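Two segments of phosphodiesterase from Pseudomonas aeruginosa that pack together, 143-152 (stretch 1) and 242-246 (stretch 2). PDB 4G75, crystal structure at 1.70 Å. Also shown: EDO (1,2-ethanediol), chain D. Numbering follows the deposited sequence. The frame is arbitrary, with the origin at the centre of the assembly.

Stretch 1 143-152: TPAAAFAHYL
Stretch 2 242-246: LYDFN

An aromatic contact without a single direct hydrogen bond joins one side of a helix to the end of a strand and the turn that follows it, with two waters bridging polar atoms of the two stretches. Residues 143-152 are helical throughout, phi/psi near -65/-40, with i to i+4 hydrogen bonds from Ala147 N to Thr143 O (2.8 Å) through Leu152 N to Phe148 O (3.1 Å). In stretch 2, Leu242 and Tyr243 are extended (-74/124 and -88/112); Asp244 (-131/25) and Phe245 (56/48, a left-handed conformation) then turn the chain, so that Tyr243 and Phe245 both direct their CA-to-CB bonds toward the helix while that of Asp244 points away. The register sets Tyr151 CA 7.4 Å from Tyr243 CA and Phe148 CA 7.3 Å from Phe245 CA, and 302 Å² is buried in all.

Tyr243 (chi1 -172°, t; chi2 101°) lays its ring with the CE1-to-CE2 width roughly along the helix, the CG-to-OH axis crossing it steeply. Its CE1 lies 3.6 Å from Ala147 CB and its CE2 3.6 Å from Tyr151 CB; the methyl of Ala147 packs directly against the ring. The hydroxyl reaches further, to the edge of the Phe148 ring, with Tyr243 OH 3.5 Å from Phe148 CA. The CA-to-CB bond of Phe148 (chi1 179°, t; chi2 63°) is sideways, but its ring comes nearer and ends beside Phe245 (chi1 -159°, t; chi2 57°): Phe148 CD1 is 3.4 Å from Phe245 CE1, in an oblique pair with centroids 4.8 Å apart and planes at 38°.

Tyr151 (chi1 177°, t; chi2 58°) directs its CA-to-CB bond toward stretch 2, and its ring meets both Tyr243 and Phe245. Phe245 CB sits over one face of the Tyr151 ring in a CH-pi contact, 4.1 Å from the centroid of its six atoms CG to CZ and 3.7 Å from Tyr151 CE2. The Tyr151 and Phe245 rings are nearly parallel (17°) but slid apart, whereas the Tyr151 and Tyr243 planes meet obliquely at 55°.

The tyrosines suit their places because each carries a hydroxyl from the apolar packing to a water. Water 1 donates to Pro144 O (2.8 Å) and hydrogen-bonds to Tyr243 OH (2.5 Å) and to O2 of the 1,2-ethanediol (2.8 Å). Water 2 donates to Asp244 O (3.1 Å) and hydrogen-bonds to Tyr151 OH (2.9 Å), bridging a Tyr151 OH to Asp244 O gap of 4.1 Å. The diol, probably from the crystallisation liquor, makes a weak hydrogen bond from O1 to Asn246 O (3.2 Å).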

ATOM      1  N   THR A 143      -0.674   0.952   3.384  1.00  6.73           N
ATOM      2  CA  THR A 143      -1.220   0.623   2.065  1.00  8.06           C
ATOM      3  C   THR A 143      -0.525  -0.550   1.367  1.00  6.32           C
ATOM      4  O   THR A 143      -1.196  -1.431   0.815  1.00  6.16           O
ATOM      5  CB  THR A 143      -1.271   1.861   1.148  1.00  8.35           C
ATOM      6  OG1 THR A 143      -2.271   2.764   1.643  1.00  8.63           O
ATOM      7  CG2 THR A 143      -1.629   1.456  -0.292  1.00  5.93           C
ATOM      8  N   PRO A 144       0.815  -0.572   1.376  1.00  5.74           N
ATOM      9  CA  PRO A 144       1.441  -1.750   0.765  1.00  7.45           C
ATOM     10  C   PRO A 144       1.032  -3.048   1.467  1.00  8.67           C
ATOM     11  O   PRO A 144       0.774  -4.056   0.803  1.00  7.63           O
ATOM     12  CB  PRO A 144       2.933  -1.476   0.945  1.00 10.02           C
ATOM     13  CG  PRO A 144       3.023   0.038   0.913  1.00  7.54           C
ATOM     14  CD  PRO A 144       1.797   0.485   1.686  1.00  5.86           C
ATOM     15  N   ALA A 145       0.971  -3.030   2.793  1.00  8.16           N
ATOM     16  CA  ALA A 145       0.561  -4.231   3.518  1.00  8.62           C
ATOM     17  C   ALA A 145      -0.893  -4.586   3.220  1.00  7.51           C
ATOM     18  O   ALA A 145      -1.238  -5.758   3.065  1.00  5.99           O
ATOM     19  CB  ALA A 145       0.782  -4.069   5.026  1.00  5.76           C
ATOM     20  N   ALA A 146      -1.744  -3.569   3.148  1.00  6.33           N
ATOM     21  CA  ALA A 146      -3.154  -3.790   2.849  1.00  7.18           C
ATOM     22  C   ALA A 146      -3.319  -4.395   1.460  1.00  9.21           C
ATOM     23  O   ALA A 146      -4.164  -5.259   1.250  1.00  7.81           O
ATOM     24  CB  ALA A 146      -3.922  -2.486   2.951  1.00  6.70           C
ATOM     25  N   ALA A 147      -2.508  -3.926   0.516  1.00  3.98           N
ATOM     26  CA  ALA A 147      -2.553  -4.432  -0.852  1.00  2.15           C
ATOM     27  C   ALA A 147      -2.132  -5.898  -0.901  1.00  4.91           C
ATOM     28  O   ALA A 147      -2.696  -6.695  -1.654  1.00  6.55           O
ATOM     29  CB  ALA A 147      -1.662  -3.602  -1.748  1.00  6.24           C
ATOM     30  N   PHE A 148      -1.120  -6.237  -0.111  1.00  6.51           N
ATOM     31  CA  PHE A 148      -0.671  -7.622  -0.017  1.00  9.02           C
ATOM     32  C   PHE A 148      -1.755  -8.487   0.625  1.00 12.20           C
ATOM     33  O   PHE A 148      -2.035  -9.599   0.180  1.00  7.74           O
ATOM     34  CB  PHE A 148       0.627  -7.693   0.791  1.00  8.50           C
ATOM     35  CG  PHE A 148       1.153  -9.078   0.962  1.00  5.27           C
ATOM     36  CD1 PHE A 148       1.535  -9.820  -0.138  1.00  6.43           C
ATOM     37  CD2 PHE A 148       1.269  -9.642   2.224  1.00 11.86           C
ATOM     38  CE1 PHE A 148       2.018 -11.112   0.013  1.00 14.08           C
ATOM     39  CE2 PHE A 148       1.760 -10.930   2.389  1.00 11.10           C
ATOM     40  CZ  PHE A 148       2.128 -11.667   1.277  1.00  8.47           C
ATOM     41  N   ALA A 149      -2.368  -7.971   1.680  1.00  8.82           N
ATOM     42  CA  ALA A 149      -3.428  -8.709   2.343  1.00  9.03           C
ATOM     43  C   ALA A 149      -4.575  -8.984   1.372  1.00  9.24           C
ATOM     44  O   ALA A 149      -5.149 -10.071   1.372  1.00  8.40           O
ATOM     45  CB  ALA A 149      -3.909  -7.956   3.570  1.00  6.96           C
ATOM     46  N   HIS A 150      -4.896  -8.007   0.528  1.00  6.36           N
ATOM     47  CA  HIS A 150      -5.976  -8.193  -0.434  1.00  8.13           C
ATOM     48  C   HIS A 150      -5.624  -9.223  -1.511  1.00 11.24           C
ATOM     49  O   HIS A 150      -6.499  -9.904  -2.060  1.00  9.21           O
ATOM     50  CB  HIS A 150      -6.386  -6.868  -1.078  1.00  7.61           C
ATOM     51  CG  HIS A 150      -7.661  -6.965  -1.855  1.00 13.25           C
ATOM     52  ND1 HIS A 150      -8.899  -6.840  -1.265  1.00 22.40           N
ATOM     53  CD2 HIS A 150      -7.889  -7.227  -3.163  1.00 24.01           C
ATOM     54  CE1 HIS A 150      -9.838  -6.991  -2.184  1.00 16.22           C
ATOM     55  NE2 HIS A 150      -9.250  -7.231  -3.344  1.00 19.11           N
ATOM     56  N   TYR A 151      -4.340  -9.325  -1.823  1.00  6.89           N
ATOM     57  CA  TYR A 151      -3.842 -10.351  -2.731  1.00  6.29           C
ATOM     58  C   TYR A 151      -4.127 -11.740  -2.142  1.00 10.26           C
ATOM     59  O   TYR A 151      -4.586 -12.656  -2.839  1.00  7.26           O
ATOM     60  CB  TYR A 151      -2.342 -10.122  -2.928  1.00  9.79           C
ATOM     61  CG  TYR A 151      -1.612 -11.128  -3.780  1.00  8.67           C
ATOM     62  CD1 TYR A 151      -1.997 -11.373  -5.098  1.00  9.81           C
ATOM     63  CD2 TYR A 151      -0.498 -11.794  -3.287  1.00 10.05           C
ATOM     64  CE1 TYR A 151      -1.307 -12.287  -5.882  1.00 11.15           C
ATOM     65  CE2 TYR A 151       0.200 -12.705  -4.066  1.00 12.38           C
ATOM     66  CZ  TYR A 151      -0.209 -12.946  -5.357  1.00 13.01           C
ATOM     67  OH  TYR A 151       0.488 -13.848  -6.129  1.00 15.30           O
ATOM     68  N   LEU A 152      -3.886 -11.880  -0.841  1.00  6.19           N
ATOM     69  CA  LEU A 152      -4.058 -13.165  -0.166  1.00  7.91           C
ATOM     70  C   LEU A 152      -5.513 -13.568   0.059  1.00 13.33           C
ATOM     71  O   LEU A 152      -5.841 -14.756   0.022  1.00 10.81           O
ATOM     72  CB  LEU A 152      -3.336 -13.166   1.190  1.00  5.32           C
ATOM     73  CG  LEU A 152      -1.838 -12.859   1.186  1.00 11.02           C
ATOM     74  CD1 LEU A 152      -1.232 -13.169   2.554  1.00 10.77           C
ATOM     75  CD2 LEU A 152      -1.117 -13.626   0.099  1.00 14.65           C
ATOM     76  N   LEU A 242      -2.609  -4.084 -12.620  1.00 13.01           N
ATOM     77  CA  LEU A 242      -2.787  -5.395 -12.002  1.00 11.22           C
ATOM     78  C   LEU A 242      -1.866  -5.616 -10.807  1.00 11.90           C
ATOM     79  O   LEU A 242      -0.647  -5.483 -10.927  1.00 12.16           O
ATOM     80  CB  LEU A 242      -2.567  -6.501 -13.039  1.00 10.34           C
ATOM     81  CG  LEU A 242      -2.805  -7.917 -12.525  1.00 18.73           C
ATOM     82  CD1 LEU A 242      -4.285  -8.118 -12.276  1.00 13.70           C
ATOM     83  CD2 LEU A 242      -2.280  -8.929 -13.525  1.00 30.06           C
ATOM     84  N   TYR A 243      -2.439  -5.944  -9.647  1.00 10.41           N
ATOM     85  CA  TYR A 243      -1.608  -6.318  -8.506  1.00  5.59           C
ATOM     86  C   TYR A 243      -1.355  -7.814  -8.569  1.00  6.57           C
ATOM     87  O   TYR A 243      -2.277  -8.612  -8.398  1.00 12.59           O
ATOM     88  CB  TYR A 243      -2.262  -5.964  -7.169  1.00  8.47           C
ATOM     89  CG  TYR A 243      -1.327  -6.158  -5.989  1.00  6.79           C
ATOM     90  CD1 TYR A 243      -0.678  -5.080  -5.408  1.00  8.69           C
ATOM     91  CD2 TYR A 243      -1.072  -7.425  -5.481  1.00  8.39           C
ATOM     92  CE1 TYR A 243       0.184  -5.257  -4.337  1.00  7.77           C
ATOM     93  CE2 TYR A 243      -0.221  -7.611  -4.411  1.00 10.00           C
ATOM     94  CZ  TYR A 243       0.411  -6.528  -3.850  1.00  8.82           C
ATOM     95  OH  TYR A 243       1.263  -6.713  -2.788  1.00 10.01           O
ATOM     96  N   ASP A 244      -0.107  -8.188  -8.825  1.00 10.89           N
ATOM     97  CA  ASP A 244       0.260  -9.599  -8.886  1.00 13.75           C
ATOM     98  C   ASP A 244       1.503  -9.883  -8.053  1.00 16.00           C
ATOM     99  O   ASP A 244       2.228 -10.845  -8.311  1.00 19.82           O
ATOM    100  CB  ASP A 244       0.453 -10.052 -10.341  1.00 18.02           C
ATOM    101  CG  ASP A 244       1.446  -9.187 -11.111  1.00 25.78           C
ATOM    102  OD1 ASP A 244       2.083  -8.293 -10.515  1.00 16.89           O
ATOM    103  OD2 ASP A 244       1.589  -9.401 -12.334  1.00 25.91           O
ATOM    104  N   PHE A 245       1.737  -9.033  -7.054  1.00  7.94           N
ATOM    105  CA  PHE A 245       2.893  -9.149  -6.165  1.00 18.58           C
ATOM    106  C   PHE A 245       4.196  -9.161  -6.961  1.00 20.05           C
ATOM    107  O   PHE A 245       5.066 -10.002  -6.754  1.00 17.42           O
ATOM    108  CB  PHE A 245       2.771 -10.380  -5.262  1.00 20.40           C
ATOM    109  CG  PHE A 245       3.615 -10.301  -4.015  1.00 13.50           C
ATOM    110  CD1 PHE A 245       3.474  -9.242  -3.130  1.00 12.09           C
ATOM    111  CD2 PHE A 245       4.556 -11.281  -3.733  1.00 20.92           C
ATOM    112  CE1 PHE A 245       4.253  -9.161  -1.985  1.00 10.31           C
ATOM    113  CE2 PHE A 245       5.333 -11.206  -2.593  1.00 14.48           C
ATOM    114  CZ  PHE A 245       5.182 -10.153  -1.716  1.00 16.02           C
ATOM    115  N   ASN A 246       4.298  -8.207  -7.879  1.00 12.87           N
ATOM    116  CA  ASN A 246       5.452  -8.034  -8.753  1.00 11.33           C
ATOM    117  C   ASN A 246       6.718  -7.761  -7.950  1.00  9.45           C
ATOM    118  O   ASN A 246       6.776  -6.794  -7.195  1.00 17.75           O
ATOM    119  CB  ASN A 246       5.165  -6.862  -9.694  1.00 16.79           C
ATOM    120  CG  ASN A 246       6.159  -6.752 -10.840  1.00 22.37           C
ATOM    121  OD1 ASN A 246       7.296  -7.207 -10.751  1.00 16.18           O
ATOM    122  ND2 ASN A 246       5.724  -6.127 -11.928  1.00 19.34           N
TER
HETATM  123  C1  EDO D 303       5.795  -5.903  -4.299  1.00 31.46           C
HETATM  124  O1  EDO D 303       4.569  -6.383  -4.863  1.00 40.09           O
HETATM  125  C2  EDO D 303       5.525  -4.698  -3.411  1.00 36.53           C
HETATM  126  O2  EDO D 303       4.699  -5.074  -2.304  1.00 16.83           O
HETATM  127  O   HOH W   1       2.064  -4.624  -1.614  1.00 10.83           O
HETATM  128  O   HOH W   2       1.082 -13.653  -8.948  1.00 34.05           O